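Local coordinates for protein serine protease pet (Escherichia coli, PDB 4OM9) that is a serine-protease enterotoxin of enteroaggregative Escherichia coli, the passenger domain of an autotransporter, and probably cleaves host proteins such as alpha-fodrin, at residues 875-888 with 929-941. Numbering follows the deposited sequence.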
ATOM      1  N   LEU A 875     -21.971   6.248 -51.588  1.00135.35           N
ATOM      2  CA  LEU A 875     -23.356   5.983 -51.206  1.00133.90           C
ATOM      3  C   LEU A 875     -23.951   4.868 -52.061  1.00129.04           C
ATOM      4  O   LEU A 875     -24.621   5.128 -53.058  1.00128.95           O
ATOM      5  CB  LEU A 875     -24.202   7.255 -51.326  1.00136.76           C
ATOM      6  CG  LEU A 875     -25.542   7.299 -50.581  1.00137.37           C
ATOM      7  CD1 LEU A 875     -25.755   8.663 -49.940  1.00138.40           C
ATOM      8  CD2 LEU A 875     -26.700   6.968 -51.511  1.00134.92           C
ATOM      9  N   LEU A 876     -24.020   3.622 -51.527  1.00132.13           N
ATOM     10  CA  LEU A 876     -24.611   2.338 -52.135  1.00132.89           C
ATOM     11  C   LEU A 876     -26.057   1.679 -51.769  1.00136.53           C
ATOM     12  O   LEU A 876     -26.926   2.434 -51.413  1.00134.73           O
ATOM     13  CB  LEU A 876     -23.565   1.245 -52.003  1.00128.58           C
ATOM     14  CG  LEU A 876     -22.249   1.501 -52.708  1.00133.42           C
ATOM     15  CD1 LEU A 876     -22.532   2.069 -54.073  1.00143.08           C
ATOM     16  CD2 LEU A 876     -21.347   2.435 -51.930  1.00140.60           C
ATOM     17  N   VAL A 877     -26.302   0.327 -51.872  1.00116.78           N
ATOM     18  CA  VAL A 877     -27.676  -0.360 -51.712  1.00113.56           C
ATOM     19  C   VAL A 877     -27.970  -1.932 -51.789  1.00108.78           C
ATOM     20  O   VAL A 877     -27.222  -2.597 -52.460  1.00112.79           O
ATOM     21  CB  VAL A 877     -28.579   0.029 -52.890  1.00121.45           C
ATOM     22  CG1 VAL A 877     -28.988   1.491 -52.879  1.00120.54           C
ATOM     23  CG2 VAL A 877     -27.951  -0.415 -54.202  1.00121.80           C
ATOM     24  N   ASP A 878     -29.088  -2.494 -51.235  1.00 89.74           N
ATOM     25  CA  ASP A 878     -29.645  -3.875 -51.619  1.00 92.29           C
ATOM     26  C   ASP A 878     -30.944  -4.647 -51.031  1.00 94.45           C
ATOM     27  O   ASP A 878     -31.518  -4.243 -50.044  1.00 91.38           O
ATOM     28  CB  ASP A 878     -28.545  -4.882 -51.881  1.00 96.17           C
ATOM     29  CG  ASP A 878     -28.495  -5.320 -53.349  1.00 92.95           C
ATOM     30  OD1 ASP A 878     -27.956  -4.579 -54.191  1.00 92.90           O
ATOM     31  OD2 ASP A 878     -28.991  -6.414 -53.664  1.00 94.07           O
ATOM     32  N   PHE A 879     -31.356  -5.778 -51.655  1.00111.70           N
ATOM     33  CA  PHE A 879     -32.763  -6.173 -52.008  1.00112.01           C
ATOM     34  C   PHE A 879     -33.490  -7.517 -51.645  1.00111.48           C
ATOM     35  O   PHE A 879     -33.028  -8.259 -50.807  1.00103.08           O
ATOM     36  CB  PHE A 879     -32.910  -6.073 -53.527  1.00115.64           C
ATOM     37  CG  PHE A 879     -32.585  -4.726 -54.097  1.00118.13           C
ATOM     38  CD1 PHE A 879     -33.025  -3.575 -53.486  1.00117.27           C
ATOM     39  CD2 PHE A 879     -31.849  -4.624 -55.254  1.00120.95           C
ATOM     40  CE1 PHE A 879     -32.723  -2.350 -54.015  1.00118.62           C
ATOM     41  CE2 PHE A 879     -31.553  -3.403 -55.791  1.00120.45           C
ATOM     42  CZ  PHE A 879     -31.991  -2.266 -55.173  1.00119.95           C
ATOM     43  N   ILE A 880     -34.638  -7.797 -52.314  1.00133.70           N
ATOM     44  CA  ILE A 880     -35.382  -9.049 -52.216  1.00133.14           C
ATOM     45  C   ILE A 880     -36.473  -9.141 -53.288  1.00134.29           C
ATOM     46  O   ILE A 880     -37.437  -9.884 -53.122  1.00136.55           O
ATOM     47  CB  ILE A 880     -36.037  -9.238 -50.820  1.00127.45           C
ATOM     48  CG1 ILE A 880     -36.185  -7.899 -50.093  1.00127.86           C
ATOM     49  CG2 ILE A 880     -35.239 -10.225 -49.979  1.00118.45           C
ATOM     50  CD1 ILE A 880     -36.671  -8.028 -48.668  1.00120.87           C
ATOM     51  N   GLU A 881     -36.324  -8.388 -54.378  1.00122.42           N
ATOM     52  CA  GLU A 881     -37.256  -8.486 -55.507  1.00128.15           C
ATOM     53  C   GLU A 881     -36.525  -8.900 -56.783  1.00133.14           C
ATOM     54  O   GLU A 881     -35.576  -8.239 -57.217  1.00131.65           O
ATOM     55  CB  GLU A 881     -38.000  -7.164 -55.747  1.00127.61           C
ATOM     56  CG  GLU A 881     -39.223  -7.298 -56.675  1.00127.24           C
ATOM     57  CD  GLU A 881     -39.279  -6.237 -57.782  1.00120.79           C
ATOM     58  OE1 GLU A 881     -40.343  -5.600 -57.936  1.00110.77           O
ATOM     59  OE2 GLU A 881     -38.279  -6.058 -58.512  1.00122.06           O
ATOM     60  N   LYS A 882     -36.987  -9.990 -57.387  1.00128.41           N
ATOM     61  CA  LYS A 882     -36.310 -10.594 -58.530  1.00128.10           C
ATOM     62  C   LYS A 882     -36.625  -9.879 -59.848  1.00129.28           C
ATOM     63  O   LYS A 882     -37.316 -10.424 -60.714  1.00125.14           O
ATOM     64  CB  LYS A 882     -36.684 -12.078 -58.634  1.00127.04           C
ATOM     65  CG  LYS A 882     -36.529 -12.866 -57.324  1.00120.75           C
ATOM     66  CD  LYS A 882     -35.079 -12.930 -56.853  1.00115.69           C
ATOM     67  CE  LYS A 882     -34.962 -13.704 -55.543  1.00104.35           C
ATOM     68  NZ  LYS A 882     -33.559 -13.797 -55.043  1.00104.44           N
ATOM     69  N   LYS A 883     -36.103  -8.660 -59.988  1.00141.44           N
ATOM     70  CA  LYS A 883     -36.216  -7.890 -61.227  1.00136.55           C
ATOM     71  C   LYS A 883     -35.176  -8.349 -62.250  1.00135.52           C
ATOM     72  O   LYS A 883     -34.049  -7.854 -62.270  1.00134.41           O
ATOM     73  CB  LYS A 883     -36.062  -6.388 -60.941  1.00134.40           C
ATOM     74  CG  LYS A 883     -35.020  -6.056 -59.872  1.00132.80           C
ATOM     75  CD  LYS A 883     -34.961  -4.566 -59.559  1.00125.93           C
ATOM     76  CE  LYS A 883     -34.217  -3.795 -60.634  1.00126.41           C
ATOM     77  NZ  LYS A 883     -34.062  -2.358 -60.271  1.00121.90           N
ATOM     78  N   GLY A 884     -35.564  -9.292 -63.104  1.00134.56           N
ATOM     79  CA  GLY A 884     -34.661  -9.853 -64.097  1.00137.54           C
ATOM     80  C   GLY A 884     -34.081  -8.829 -65.058  1.00139.03           C
ATOM     81  O   GLY A 884     -33.176  -9.129 -65.840  1.00138.63           O
ATOM     82  N   ASN A 885     -34.621  -7.617 -65.009  1.00166.89           N
ATOM     83  CA  ASN A 885     -34.083  -6.499 -65.765  1.00166.89           C
ATOM     84  C   ASN A 885     -34.169  -5.224 -64.931  1.00164.90           C
ATOM     85  O   ASN A 885     -34.235  -5.284 -63.702  1.00165.08           O
ATOM     86  CB  ASN A 885     -34.825  -6.338 -67.092  1.00169.55           C
ATOM     87  CG  ASN A 885     -34.720  -7.574 -67.972  1.00168.16           C
ATOM     88  OD1 ASN A 885     -33.747  -7.749 -68.705  1.00163.14           O
ATOM     89  ND2 ASN A 885     -35.725  -8.440 -67.899  1.00170.32           N
ATOM     90  N   ASP A 886     -34.171  -4.073 -65.594  1.00168.47           N
ATOM     91  CA  ASP A 886     -34.242  -2.796 -64.890  1.00168.72           C
ATOM     92  C   ASP A 886     -35.616  -2.561 -64.270  1.00166.23           C
ATOM     93  O   ASP A 886     -36.536  -3.361 -64.447  1.00164.24           O
ATOM     94  CB  ASP A 886     -33.898  -1.641 -65.834  1.00165.15           C
ATOM     95  CG  ASP A 886     -32.426  -1.600 -66.191  1.00164.55           C
ATOM     96  OD1 ASP A 886     -31.626  -2.280 -65.515  1.00168.14           O
ATOM     97  OD2 ASP A 886     -32.067  -0.878 -67.143  1.00162.54           O
ATOM     98  N   LYS A 887     -35.740  -1.456 -63.539  1.00141.99           N
ATOM     99  CA  LYS A 887     -37.001  -1.058 -62.926  1.00135.86           C
ATOM    100  C   LYS A 887     -37.085   0.459 -62.796  1.00136.14           C
ATOM    101  O   LYS A 887     -37.498   0.978 -61.763  1.00137.83           O
ATOM    102  CB  LYS A 887     -37.169  -1.714 -61.555  1.00138.69           C
ATOM    103  CG  LYS A 887     -37.733  -3.115 -61.618  1.00138.14           C
ATOM    104  CD  LYS A 887     -38.999  -3.130 -62.450  1.00130.88           C
ATOM    105  CE  LYS A 887     -39.330  -4.534 -62.913  1.00133.48           C
ATOM    106  NZ  LYS A 887     -38.182  -5.159 -63.626  1.00137.42           N
ATOM    107  N   ASN A 888     -36.685   1.160 -63.853  1.00119.61           N
ATOM    108  CA  ASN A 888     -36.668   2.620 -63.862  1.00111.56           C
ATOM    109  C   ASN A 888     -38.025   3.233 -63.530  1.00 99.25           C
ATOM    110  O   ASN A 888     -38.116   4.162 -62.729  1.00 98.98           O
ATOM    111  CB  ASN A 888     -36.195   3.125 -65.227  1.00113.60           C
ATOM    112  CG  ASN A 888     -34.848   2.552 -65.626  1.00120.08           C
ATOM    113  OD1 ASN A 888     -34.293   1.697 -64.929  1.00121.38           O
ATOM    114  ND2 ASN A 888     -34.318   3.016 -66.755  1.00112.82           N
ATOM    115  N   GLY A 929     -34.403  22.199 -51.526  1.00176.81           N
ATOM    116  CA  GLY A 929     -32.961  22.194 -51.361  1.00173.45           C
ATOM    117  C   GLY A 929     -32.399  20.868 -50.890  1.00164.84           C
ATOM    118  O   GLY A 929     -31.203  20.613 -51.029  1.00158.49           O
ATOM    119  N   LYS A 930     -33.254  20.028 -50.316  1.00157.86           N
ATOM    120  CA  LYS A 930     -32.827  18.710 -49.861  1.00156.06           C
ATOM    121  C   LYS A 930     -32.307  17.883 -51.035  1.00154.15           C
ATOM    122  O   LYS A 930     -33.083  17.323 -51.808  1.00154.55           O
ATOM    123  CB  LYS A 930     -33.977  17.988 -49.156  1.00157.28           C
ATOM    124  CG  LYS A 930     -34.440  18.670 -47.875  1.00159.05           C
ATOM    125  CD  LYS A 930     -35.749  18.079 -47.373  1.00160.66           C
ATOM    126  CE  LYS A 930     -36.179  18.705 -46.053  1.00162.40           C
ATOM    127  NZ  LYS A 930     -35.265  18.344 -44.934  1.00161.15           N
ATOM    128  N   SER A 931     -30.985  17.831 -51.168  1.00152.15           N
ATOM    129  CA  SER A 931     -30.342  17.110 -52.260  1.00150.23           C
ATOM    130  C   SER A 931     -30.409  15.608 -52.033  1.00148.88           C
ATOM    131  O   SER A 931     -29.512  15.037 -51.429  1.00147.21           O
ATOM    132  CB  SER A 931     -28.883  17.546 -52.403  1.00148.59           C
ATOM    133  OG  SER A 931     -28.635  18.737 -51.676  1.00149.66           O
ATOM    134  N   VAL A 932     -31.465  14.966 -52.519  1.00149.67           N
ATOM    135  CA  VAL A 932     -31.659  13.541 -52.273  1.00148.65           C
ATOM    136  C   VAL A 932     -30.956  12.662 -53.301  1.00146.49           C
ATOM    137  O   VAL A 932     -30.275  13.154 -54.199  1.00145.75           O
ATOM    138  CB  VAL A 932     -33.151  13.170 -52.264  1.00150.56           C
ATOM    139  CG1 VAL A 932     -33.915  14.073 -51.310  1.00152.84           C
ATOM    140  CG2 VAL A 932     -33.726  13.261 -53.670  1.00151.20           C
ATOM    141  N   TRP A 933     -31.127  11.353 -53.142  1.00145.55           N
ATOM    142  CA  TRP A 933     -30.601  10.352 -54.067  1.00143.58           C
ATOM    143  C   TRP A 933     -31.729   9.367 -54.435  1.00144.30           C
ATOM    144  O   TRP A 933     -32.514   8.985 -53.567  1.00145.38           O
ATOM    145  CB  TRP A 933     -29.415   9.617 -53.431  1.00141.27           C
ATOM    146  CG  TRP A 933     -28.034  10.200 -53.711  1.00139.74           C
ATOM    147  CD1 TRP A 933     -27.082   9.673 -54.534  1.00137.65           C
ATOM    148  CD2 TRP A 933     -27.452  11.394 -53.146  1.00140.22           C
ATOM    149  NE1 TRP A 933     -25.955  10.461 -54.528  1.00136.84           N
ATOM    150  CE2 TRP A 933     -26.156  11.517 -53.691  1.00138.39           C
ATOM    151  CE3 TRP A 933     -27.903  12.361 -52.251  1.00142.06           C
ATOM    152  CZ2 TRP A 933     -25.313  12.581 -53.362  1.00138.40           C
ATOM    153  CZ3 TRP A 933     -27.056  13.412 -51.927  1.00142.01           C
ATOM    154  CH2 TRP A 933     -25.778  13.512 -52.481  1.00140.22           C
ATOM    155  N   THR A 934     -31.828   8.961 -55.704  1.00146.13           N
ATOM    156  CA  THR A 934     -32.899   8.041 -56.114  1.00149.34           C
ATOM    157  C   THR A 934     -32.384   6.690 -56.637  1.00152.36           C
ATOM    158  O   THR A 934     -31.306   6.248 -56.248  1.00152.72           O
ATOM    159  CB  THR A 934     -33.805   8.673 -57.187  1.00154.85           C
ATOM    160  OG1 THR A 934     -34.909   7.798 -57.454  1.00153.18           O
ATOM    161  CG2 THR A 934     -33.038   8.913 -58.474  1.00157.08           C
ATOM    162  N   LEU A 935     -33.171   6.027 -57.492  1.00142.97           N
ATOM    163  CA  LEU A 935     -32.846   4.675 -57.963  1.00141.16           C
ATOM    164  C   LEU A 935     -33.150   4.399 -59.443  1.00141.23           C
ATOM    165  O   LEU A 935     -33.995   5.060 -60.061  1.00143.18           O
ATOM    166  CB  LEU A 935     -33.586   3.634 -57.116  1.00141.61           C
ATOM    167  CG  LEU A 935     -33.107   3.342 -55.691  1.00140.85           C
ATOM    168  CD1 LEU A 935     -33.671   4.338 -54.695  1.00142.87           C
ATOM    169  CD2 LEU A 935     -33.479   1.921 -55.297  1.00140.36           C
ATOM    170  N   THR A 936     -32.453   3.405 -59.998  1.00148.80           N
ATOM    171  CA  THR A 936     -32.712   2.929 -61.358  1.00149.47           C
ATOM    172  C   THR A 936     -32.778   1.397 -61.439  1.00145.94           C
ATOM    173  O   THR A 936     -33.489   0.755 -60.664  1.00139.42           O
ATOM    174  CB  THR A 936     -31.644   3.429 -62.366  1.00144.66           C
ATOM    175  OG1 THR A 936     -30.370   2.855 -62.056  1.00143.34           O
ATOM    176  CG2 THR A 936     -31.541   4.948 -62.351  1.00143.79           C
ATOM    177  N   GLY A 937     -32.016   0.819 -62.367  1.00150.51           N
ATOM    178  CA  GLY A 937     -32.237  -0.551 -62.804  1.00149.66           C
ATOM    179  C   GLY A 937     -31.385  -1.688 -62.263  1.00149.33           C
ATOM    180  O   GLY A 937     -31.375  -1.945 -61.062  1.00149.64           O
ATOM    181  N   TYR A 938     -30.694  -2.376 -63.154  1.00150.18           N
ATOM    182  CA  TYR A 938     -29.883  -3.504 -62.747  1.00148.68           C
ATOM    183  C   TYR A 938     -28.934  -3.912 -63.856  1.00146.22           C
ATOM    184  O   TYR A 938     -29.125  -3.547 -65.003  1.00141.81           O
ATOM    185  CB  TYR A 938     -30.788  -4.641 -62.256  1.00146.32           C
ATOM    186  CG  TYR A 938     -30.708  -5.954 -62.981  1.00145.69           C
ATOM    187  CD1 TYR A 938     -29.806  -6.914 -62.593  1.00144.65           C
ATOM    188  CD2 TYR A 938     -31.541  -6.228 -64.050  1.00145.91           C
ATOM    189  CE1 TYR A 938     -29.737  -8.122 -63.235  1.00143.28           C
ATOM    190  CE2 TYR A 938     -31.470  -7.433 -64.708  1.00142.54           C
ATOM    191  CZ  TYR A 938     -30.558  -8.369 -64.296  1.00140.62           C
ATOM    192  OH  TYR A 938     -30.483  -9.569 -64.935  1.00135.95           O
ATOM    193  N   LYS A 939     -27.925  -4.693 -63.487  1.00158.83           N
ATOM    194  CA  LYS A 939     -26.907  -5.120 -64.426  1.00157.34           C
ATOM    195  C   LYS A 939     -26.478  -6.558 -64.207  1.00153.97           C
ATOM    196  O   LYS A 939     -27.173  -7.338 -63.586  1.00154.10           O
ATOM    197  CB  LYS A 939     -25.689  -4.219 -64.313  1.00155.25           C
ATOM    198  CG  LYS A 939     -25.402  -3.413 -65.566  1.00154.15           C
ATOM    199  CD  LYS A 939     -24.176  -2.546 -65.384  1.00147.51           C
ATOM    200  CE  LYS A 939     -24.192  -1.394 -66.378  1.00146.21           C
ATOM    201  NZ  LYS A 939     -25.071  -0.265 -65.965  1.00140.34           N
ATOM    202  N   THR A 940     -25.319  -6.904 -64.738  1.00130.65           N
ATOM    203  CA  THR A 940     -24.825  -8.242 -64.574  1.00131.38           C
ATOM    204  C   THR A 940     -23.304  -8.325 -64.621  1.00127.16           C
ATOM    205  O   THR A 940     -22.669  -7.957 -65.599  1.00121.64           O
ATOM    206  CB  THR A 940     -25.453  -9.194 -65.592  1.00128.47           C
ATOM    207  OG1 THR A 940     -26.868  -9.146 -65.458  1.00124.43           O
ATOM    208  CG2 THR A 940     -25.028 -10.580 -65.316  1.00125.03           C
ATOM    209  N   VAL A 941     -22.738  -8.824 -63.532  1.00163.96           N
ATOM    210  CA  VAL A 941     -21.308  -9.015 -63.404  1.00163.38           C
ATOM    211  C   VAL A 941     -21.021 -10.391 -62.859  1.00160.24           C
ATOM    212  O   VAL A 941     -20.323 -11.193 -63.477  1.00152.48           O
ATOM    213  CB  VAL A 941     -20.727  -8.048 -62.373  1.00160.04           C
ATOM    214  CG1 VAL A 941     -21.466  -8.216 -61.065  1.00161.39           C
ATOM    215  CG2 VAL A 941     -19.236  -8.274 -62.192  1.00149.31           C
TER
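At the far C-terminal end of the passenger's beta-helix, with the centre of the contact about 66 Å from the centre of the chain, two loop segments lie against each other, with Tyr938 and Gly937 of 929-941 meeting the bend 883-888. The Lys883 ammonium reaches across to the Gly937 carbonyl: NZ donates to O at 2.8 Å, coming from above the carbonyl plane rather than along a lone pair. The chain gets there by a bend at chi3 (-77°), which turns NZ toward the partner backbone, while CE passes the CB of Tyr938 as the two side chains run past each other in opposite directions.

Asp886 grips the same strip of backbone next door. Its OD1 takes the N-H of Tyr938 from above the carboxylate plane, with an N-H...O angle of 143°; at 2.5 Å from N to OD1 the bond is unusually short, and the placing of the carboxylate is doubtful in detail. CB and CG of Asp886 rest on CA of Gly937, 3.6 Å from each, an approach possible because Gly937 has no side chain. The Tyr938 ring lies along the bend, with the carbonyl O of Lys883 3.4 Å above one face, offset toward the rim. Contacts of this ring with Gly884 and Asn885 are too tight in the model to be trusted in detail.

Farther along, the contact is apolar. Leu875 CD2 meets the Trp933 indole obliquely, 4.1 Å from CD1, and Phe906, outside the two segments, packs edge-to-face with Trp933. Leu935 CD2 comes to the edge of the Phe879 ring, near its plane, 4.4 Å from CZ. Polar side-chain-to-backbone bonds at one end and apolar packing at the other thus join two loops at the C-terminal end of an autotransporter beta-helix.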